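Local coordinates for protein trichothecene 15-O-acetyltransferase TRI3 (Fusarium sporotrichioides, PDB 3FOT) that transfers an acetyl group to the 15-hydroxyl of trichothecene intermediates during biosynthesis of mycotoxins such as T-2 toxin, at residues 138-143 against 276-280; 471-477 against 492-498. All blocks are in the same frame, centred on the assembly; numbering follows the deposited sequence.

Both contacts gather at one end of a mixed sheet in this BAHD-type acyltransferase, where strands 277-283 and 486-494 run side by side. Contact 1 joins the outermost strand 277-283 to helix 134-147 and is only partly buried: its polar part is a salt bridge with a water beside it, and its apolar part centres on one tryptophan. Contact 2 is more deeply buried and is held by bonds to backbone carbonyls, from backbone and side-chain donors, and by apolar packing, as the loop 471-477 is held against the end of strand 486-494 and the turn after it. The two meet directly: Arg278 N lies 2.7 Å from Tyr493 O, and Leu276 O lies 2.9 Å from Asp495 N.

Contact 1 (138-143 against 276-280); sequences WSEMEE and LPRCV
Glu143 and Arg278 form the salt bridge that ties helix 134-147 to the edge of a mixed sheet, a helix-on-strand contact within the BAHD acyltransferase fold. Glu143 OE2 accepts from Arg278 NH1 at 2.9 Å and, less directly, from Arg278 NH2 at 3.2 Å, lying near the guanidinium plane. The CA-to-CB bond of Arg278 points away from the helix, yet its chain, with chi1 and chi2 both m and chi3 t, folds back to reach the carboxylate. A water accepts from Arg278 NH1 at 2.8 Å and lies 2.4 Å from Ser139 OG; Arg278 NE is held by Asp495.

Residues 138-143 are regular helix, with Glu142 N bonded to Trp138 O (2.8 Å) and Glu143 N to Ser139 O (2.9 Å). Residues 277-280 are extended and run nearly opposite to the helix, at 161°, with the axes 9.3 Å apart. The nearest CA pairs are Ser139-Arg278 (7.5 Å) and Glu142-Leu276 (6.8 Å).

Glu142 turns toward the strand with chi1 and chi2 both m, bringing OE1 to 3.7 Å from Pro277 CG, while its carboxylate is engaged by Tyr54, Asn470 and Arg145. Leu276 packs against the C-terminal end of the helical segment, its CD1 3.7 Å from Glu143 CG and its CD2 3.4 Å from Glu142 O. The t rotamer of Trp138 brings the rim of the six-membered ring to the strand, CH2 3.6 Å from Arg278 C, while NE1 bonds to Asn470. Trp138 CZ2 sits 4.1 Å from Pro277 CB, and Trp138 CZ3 ends 3.6 Å from Cys279 CB.

Contact 2 (471-477 against 492-498); sequences QSLPYLA and IYNDANY
This contact is the place where a loop enters an antiparallel strand pair: residues 471-476 arrive from strand 457-469, fold over the end of strand 486-494 and lead into strand 477-483. Tyr475's side chain is about 10 Å from that of His414, which binds 15-deacetylcalonectrin, so the loop lies near the substrate site. The pairing opens with Ala477 and Ile492, a hydrogen-bonded antiparallel pair with CA atoms 5.2 Å apart; Ala477 N gives to Ile492 O at 3.0 Å and Ile492 N to Ala477 O at 2.8 Å.

Beyond this pair the two backbones stay close (Leu476 and Tyr493 CA 5.2 Å apart) but no longer bond directly; side chains and water link them. Asn494, chi1 t, donates from ND2 to Gln471 O (3.0 Å). Its OD1 accepts from Ala496 N (3.3 Å), an Asx turn that starts the bend after the strand, and also from Ala275 N. One water gives to Leu473 O (2.8 Å) and Tyr475 O (3.1 Å) and accepts from Asn494 N (2.9 Å). Gln471 (chi1 t, chi2 p) braces the loop: OE1 accepts from Leu473 N at 3.0 Å and NE2 donates to Tyr475 O at 2.8 Å.

Tyr498, chi1 m, reaches back so that its OH donates to Pro474 O at 2.7 Å. Leu476, m then t, places CD2 3.7 Å from the centroid of the Tyr498 ring and 11° off its normal, a CH-pi contact, and also 3.7 Å from Tyr493 CB. Between these two segments, direct backbone pairing is thus limited to Ala477 and Ile492, and the carbonyls of Gln471, Leu473, Pro474 and Tyr475 are satisfied by side-chain amides, a phenol and water.

Contact 1 (138-143 against 276-280)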
loop_
_atom_site.group_PDB
_atom_site.type_symbol
_atom_site.label_atom_id
_atom_site.label_comp_id
_atom_site.label_asym_id
_atom_site.label_seq_id
_atom_site.Cartn_x
_atom_site.Cartn_y
_atom_site.Cartn_z
ATOM N N TRP A 138 15.320 -3.513 -3.701
ATOM C CA TRP A 138 14.734 -2.530 -2.785
ATOM C C TRP A 138 15.779 -2.133 -1.734
ATOM O O TRP A 138 16.027 -0.940 -1.484
ATOM C CB TRP A 138 13.485 -3.141 -2.130
ATOM C CG TRP A 138 12.930 -2.299 -1.000
ATOM C CD1 TRP A 138 12.493 -1.033 -1.087
ATOM C CD2 TRP A 138 12.788 -2.689 0.364
ATOM N NE1 TRP A 138 12.075 -0.581 0.158
ATOM C CE2 TRP A 138 12.257 -1.583 1.065
ATOM C CE3 TRP A 138 13.058 -3.867 1.066
ATOM C CZ2 TRP A 138 11.962 -1.624 2.425
ATOM C CZ3 TRP A 138 12.772 -3.912 2.429
ATOM C CH2 TRP A 138 12.228 -2.796 3.096
ATOM N N SER A 139 16.380 -3.147 -1.113
ATOM C CA SER A 139 17.402 -2.931 -0.086
ATOM C C SER A 139 18.518 -2.040 -0.630
ATOM O O SER A 139 18.950 -1.084 0.024
ATOM C CB SER A 139 17.975 -4.276 0.384
ATOM O OG SER A 139 16.995 -4.997 1.129
ATOM N N GLU A 140 18.968 -2.349 -1.840
ATOM C CA GLU A 140 20.075 -1.637 -2.441
ATOM C C GLU A 140 19.688 -0.191 -2.729
ATOM O O GLU A 140 20.482 0.730 -2.513
ATOM C CB GLU A 140 20.491 -2.367 -3.718
ATOM C CG GLU A 140 21.450 -1.613 -4.561
ATOM C CD GLU A 140 21.644 -2.273 -5.902
ATOM O OE1 GLU A 140 21.827 -1.524 -6.890
ATOM O OE2 GLU A 140 21.595 -3.522 -5.953
ATOM N N MET A 141 18.456 0.008 -3.197
ATOM C CA MET A 141 17.976 1.330 -3.537
ATOM C C MET A 141 17.823 2.192 -2.288
ATOM O O MET A 141 18.187 3.388 -2.278
ATOM C CB MET A 141 16.651 1.232 -4.303
ATOM C CG MET A 141 16.824 0.745 -5.718
ATOM S SD MET A 141 15.186 0.483 -6.488
ATOM C CE MET A 141 14.562 2.149 -6.596
ATOM N N GLU A 142 17.342 1.574 -1.222
ATOM C CA GLU A 142 17.188 2.302 0.032
ATOM C C GLU A 142 18.538 2.620 0.663
ATOM O O GLU A 142 18.736 3.731 1.167
ATOM C CB GLU A 142 16.255 1.552 0.970
ATOM C CG GLU A 142 14.810 1.613 0.478
ATOM C CD GLU A 142 14.296 3.049 0.340
ATOM O OE1 GLU A 142 14.662 3.917 1.172
ATOM O OE2 GLU A 142 13.548 3.332 -0.611
ATOM N N GLU A 143 19.469 1.677 0.593
ATOM C CA GLU A 143 20.853 1.944 1.037
ATOM C C GLU A 143 21.505 3.054 0.187
ATOM O O GLU A 143 22.107 3.998 0.732
ATOM C CB GLU A 143 21.681 0.650 1.045
ATOM C CG GLU A 143 21.229 -0.355 2.111
ATOM C CD GLU A 143 21.639 -1.807 1.833
ATOM O OE1 GLU A 143 22.517 -2.039 0.957
ATOM O OE2 GLU A 143 21.070 -2.721 2.498
ATOM N N LEU A 276 17.577 2.926 8.119
ATOM C CA LEU A 276 17.007 2.418 6.872
ATOM C C LEU A 276 15.740 1.594 7.083
ATOM O O LEU A 276 15.656 0.868 8.072
ATOM C CB LEU A 276 18.051 1.564 6.151
ATOM C CG LEU A 276 19.280 2.350 5.663
ATOM C CD1 LEU A 276 20.415 1.456 5.192
ATOM C CD2 LEU A 276 18.865 3.270 4.554
ATOM N N PRO A 277 14.766 1.684 6.133
ATOM C CA PRO A 277 13.605 0.791 6.229
ATOM C C PRO A 277 14.011 -0.637 5.954
ATOM O O PRO A 277 14.847 -0.893 5.063
ATOM C CB PRO A 277 12.655 1.309 5.131
ATOM C CG PRO A 277 13.537 1.986 4.157
ATOM C CD PRO A 277 14.676 2.579 4.961
ATOM N N ARG A 278 13.445 -1.570 6.715
ATOM C CA ARG A 278 13.733 -2.969 6.509
ATOM C C ARG A 278 12.448 -3.752 6.598
ATOM O O ARG A 278 11.432 -3.233 7.053
ATOM C CB ARG A 278 14.722 -3.507 7.538
ATOM C CG ARG A 278 16.082 -2.832 7.552
ATOM C CD ARG A 278 16.833 -2.990 6.239
ATOM N NE ARG A 278 18.208 -2.512 6.351
ATOM C CZ ARG A 278 19.109 -2.559 5.367
ATOM N NH1 ARG A 278 18.791 -3.052 4.181
ATOM N NH2 ARG A 278 20.342 -2.112 5.575
ATOM N N CYS A 279 12.484 -4.995 6.158
ATOM C CA CYS A 279 11.291 -5.833 6.099
ATOM C C CYS A 279 11.578 -7.259 6.593
ATOM O O CYS A 279 12.624 -7.789 6.284
ATOM C CB CYS A 279 10.797 -5.859 4.649
ATOM S SG CYS A 279 9.172 -6.559 4.408
ATOM N N VAL A 280 10.639 -7.873 7.315
ATOM C CA VAL A 280 10.714 -9.292 7.649
ATOM C C VAL A 280 9.415 -9.893 7.153
ATOM O O VAL A 280 8.344 -9.370 7.446
ATOM C CB VAL A 280 10.884 -9.542 9.165
ATOM C CG1 VAL A 280 10.895 -11.049 9.437
ATOM C CG2 VAL A 280 12.177 -8.929 9.659
HETATM O O HOH W 1 16.324 -4.074 3.260
#

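Contact 2 (471-477 against 492-498)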
loop_
_atom_site.group_PDB
_atom_site.type_symbol
_atom_site.label_atom_id
_atom_site.label_comp_id
_atom_site.label_asym_id
_atom_site.label_seq_id
_atom_site.Cartn_x
_atom_site.Cartn_y
_atom_site.Cartn_z
ATOM N N GLN A 471 9.283 2.518 5.885
ATOM C CA GLN A 471 8.944 2.895 7.258
ATOM C C GLN A 471 10.078 3.724 7.863
ATOM O O GLN A 471 11.207 3.230 8.012
ATOM C CB GLN A 471 8.675 1.657 8.118
ATOM C CG GLN A 471 8.553 1.930 9.637
ATOM C CD GLN A 471 7.315 2.740 10.012
ATOM O OE1 GLN A 471 7.121 3.857 9.538
ATOM N NE2 GLN A 471 6.487 2.183 10.897
ATOM N N SER A 472 9.754 4.976 8.185
ATOM C CA SER A 472 10.683 5.899 8.821
ATOM C C SER A 472 10.286 6.225 10.271
ATOM O O SER A 472 10.985 6.986 10.942
ATOM C CB SER A 472 10.708 7.205 8.024
ATOM O OG SER A 472 9.425 7.852 8.113
ATOM N N LEU A 473 9.147 5.705 10.717
ATOM C CA LEU A 473 8.678 5.930 12.092
ATOM C C LEU A 473 8.991 4.690 12.929
ATOM O O LEU A 473 9.246 3.611 12.366
ATOM C CB LEU A 473 7.183 6.301 12.113
ATOM C CG LEU A 473 6.876 7.766 11.728
ATOM C CD1 LEU A 473 5.388 8.007 11.521
ATOM C CD2 LEU A 473 7.454 8.789 12.746
ATOM N N PRO A 474 9.033 4.837 14.264
ATOM C CA PRO A 474 9.543 3.768 15.102
ATOM C C PRO A 474 8.521 2.719 15.555
ATOM O O PRO A 474 8.729 2.093 16.577
ATOM C CB PRO A 474 10.097 4.528 16.309
ATOM C CG PRO A 474 9.144 5.668 16.453
ATOM C CD PRO A 474 8.751 6.058 15.045
ATOM N N TYR A 475 7.428 2.525 14.815
ATOM C CA TYR A 475 6.507 1.425 15.157
ATOM C C TYR A 475 6.659 0.303 14.140
ATOM O O TYR A 475 7.128 0.525 13.026
ATOM C CB TYR A 475 5.036 1.870 15.245
ATOM C CG TYR A 475 4.499 2.531 14.008
ATOM C CD1 TYR A 475 3.859 1.789 13.007
ATOM C CD2 TYR A 475 4.609 3.910 13.836
ATOM C CE1 TYR A 475 3.342 2.409 11.882
ATOM C CE2 TYR A 475 4.123 4.528 12.711
ATOM C CZ TYR A 475 3.499 3.781 11.731
ATOM O OH TYR A 475 3.000 4.419 10.618
ATOM N N LEU A 476 6.273 -0.899 14.543
ATOM C CA LEU A 476 6.298 -2.036 13.642
ATOM C C LEU A 476 5.039 -1.925 12.821
ATOM O O LEU A 476 3.944 -1.830 13.376
ATOM C CB LEU A 476 6.307 -3.351 14.428
ATOM C CG LEU A 476 7.546 -3.610 15.287
ATOM C CD1 LEU A 476 7.406 -4.939 15.969
ATOM C CD2 LEU A 476 8.851 -3.567 14.473
ATOM N N ALA A 477 5.192 -1.889 11.499
ATOM C CA ALA A 477 4.028 -1.793 10.630
ATOM C C ALA A 477 3.828 -3.160 10.013
ATOM O O ALA A 477 4.666 -3.604 9.220
ATOM C CB ALA A 477 4.275 -0.748 9.535
ATOM N N ILE A 492 7.298 -4.193 8.400
ATOM C CA ILE A 492 8.271 -3.204 7.978
ATOM C C ILE A 492 8.626 -2.372 9.201
ATOM O O ILE A 492 7.760 -2.060 10.031
ATOM C CB ILE A 492 7.750 -2.310 6.844
ATOM C CG1 ILE A 492 7.241 -3.151 5.677
ATOM C CG2 ILE A 492 8.839 -1.410 6.320
ATOM C CD1 ILE A 492 5.774 -3.172 5.594
ATOM N N TYR A 493 9.907 -2.078 9.322
ATOM C CA TYR A 493 10.402 -1.376 10.485
ATOM C C TYR A 493 11.581 -0.563 10.047
ATOM O O TYR A 493 12.085 -0.738 8.928
ATOM C CB TYR A 493 10.772 -2.360 11.584
ATOM C CG TYR A 493 11.956 -3.245 11.310
ATOM C CD1 TYR A 493 13.181 -2.995 11.923
ATOM C CD2 TYR A 493 11.856 -4.356 10.459
ATOM C CE1 TYR A 493 14.263 -3.803 11.693
ATOM C CE2 TYR A 493 12.936 -5.175 10.236
ATOM C CZ TYR A 493 14.137 -4.893 10.861
ATOM O OH TYR A 493 15.235 -5.696 10.637
ATOM N N ASN A 494 11.996 0.360 10.899
ATOM C CA ASN A 494 13.211 1.091 10.636
ATOM C C ASN A 494 14.322 0.490 11.477
ATOM O O ASN A 494 14.143 0.305 12.680
ATOM C CB ASN A 494 13.012 2.559 10.952
ATOM C CG ASN A 494 14.106 3.397 10.378
ATOM O OD1 ASN A 494 15.163 3.538 10.991
ATOM N ND2 ASN A 494 13.897 3.890 9.157
ATOM N N ASP A 495 15.470 0.194 10.857
ATOM C CA ASP A 495 16.520 -0.550 11.564
ATOM C C ASP A 495 17.336 0.234 12.588
ATOM O O ASP A 495 18.210 -0.345 13.243
ATOM C CB ASP A 495 17.414 -1.372 10.627
ATOM C CG ASP A 495 18.373 -0.527 9.804
ATOM O OD1 ASP A 495 18.456 0.699 9.994
ATOM O OD2 ASP A 495 19.078 -1.112 8.947
ATOM N N ALA A 496 17.037 1.523 12.733
ATOM C CA ALA A 496 17.533 2.291 13.872
ATOM C C ALA A 496 16.795 1.897 15.152
ATOM O O ALA A 496 17.346 2.013 16.257
ATOM C CB ALA A 496 17.355 3.758 13.623
ATOM N N ASN A 497 15.552 1.437 14.993
ATOM C CA ASN A 497 14.626 1.322 16.128
ATOM C C ASN A 497 14.488 -0.092 16.693
ATOM O O ASN A 497 14.137 -0.266 17.878
ATOM C CB ASN A 497 13.250 1.882 15.750
ATOM C CG ASN A 497 13.320 3.280 15.171
ATOM O OD1 ASN A 497 12.709 3.553 14.143
ATOM N ND2 ASN A 497 14.087 4.177 15.820
ATOM N N TYR A 498 14.741 -1.087 15.844
ATOM C CA TYR A 498 14.669 -2.486 16.230
ATOM C C TYR A 498 15.785 -3.284 15.579
ATOM O O TYR A 498 16.299 -2.917 14.530
ATOM C CB TYR A 498 13.339 -3.104 15.771
ATOM C CG TYR A 498 12.145 -2.374 16.287
ATOM C CD1 TYR A 498 11.554 -2.735 17.510
ATOM C CD2 TYR A 498 11.597 -1.323 15.564
ATOM C CE1 TYR A 498 10.441 -2.058 17.990
ATOM C CE2 TYR A 498 10.479 -0.639 16.037
ATOM C CZ TYR A 498 9.910 -1.010 17.243
ATOM O OH TYR A 498 8.812 -0.328 17.721
HETATM O O HOH W 2 11.896 6.310 13.511
HETATM O O HOH W 3 10.154 1.050 13.033
HETATM O O HOH W 4 6.072 -1.119 17.421
#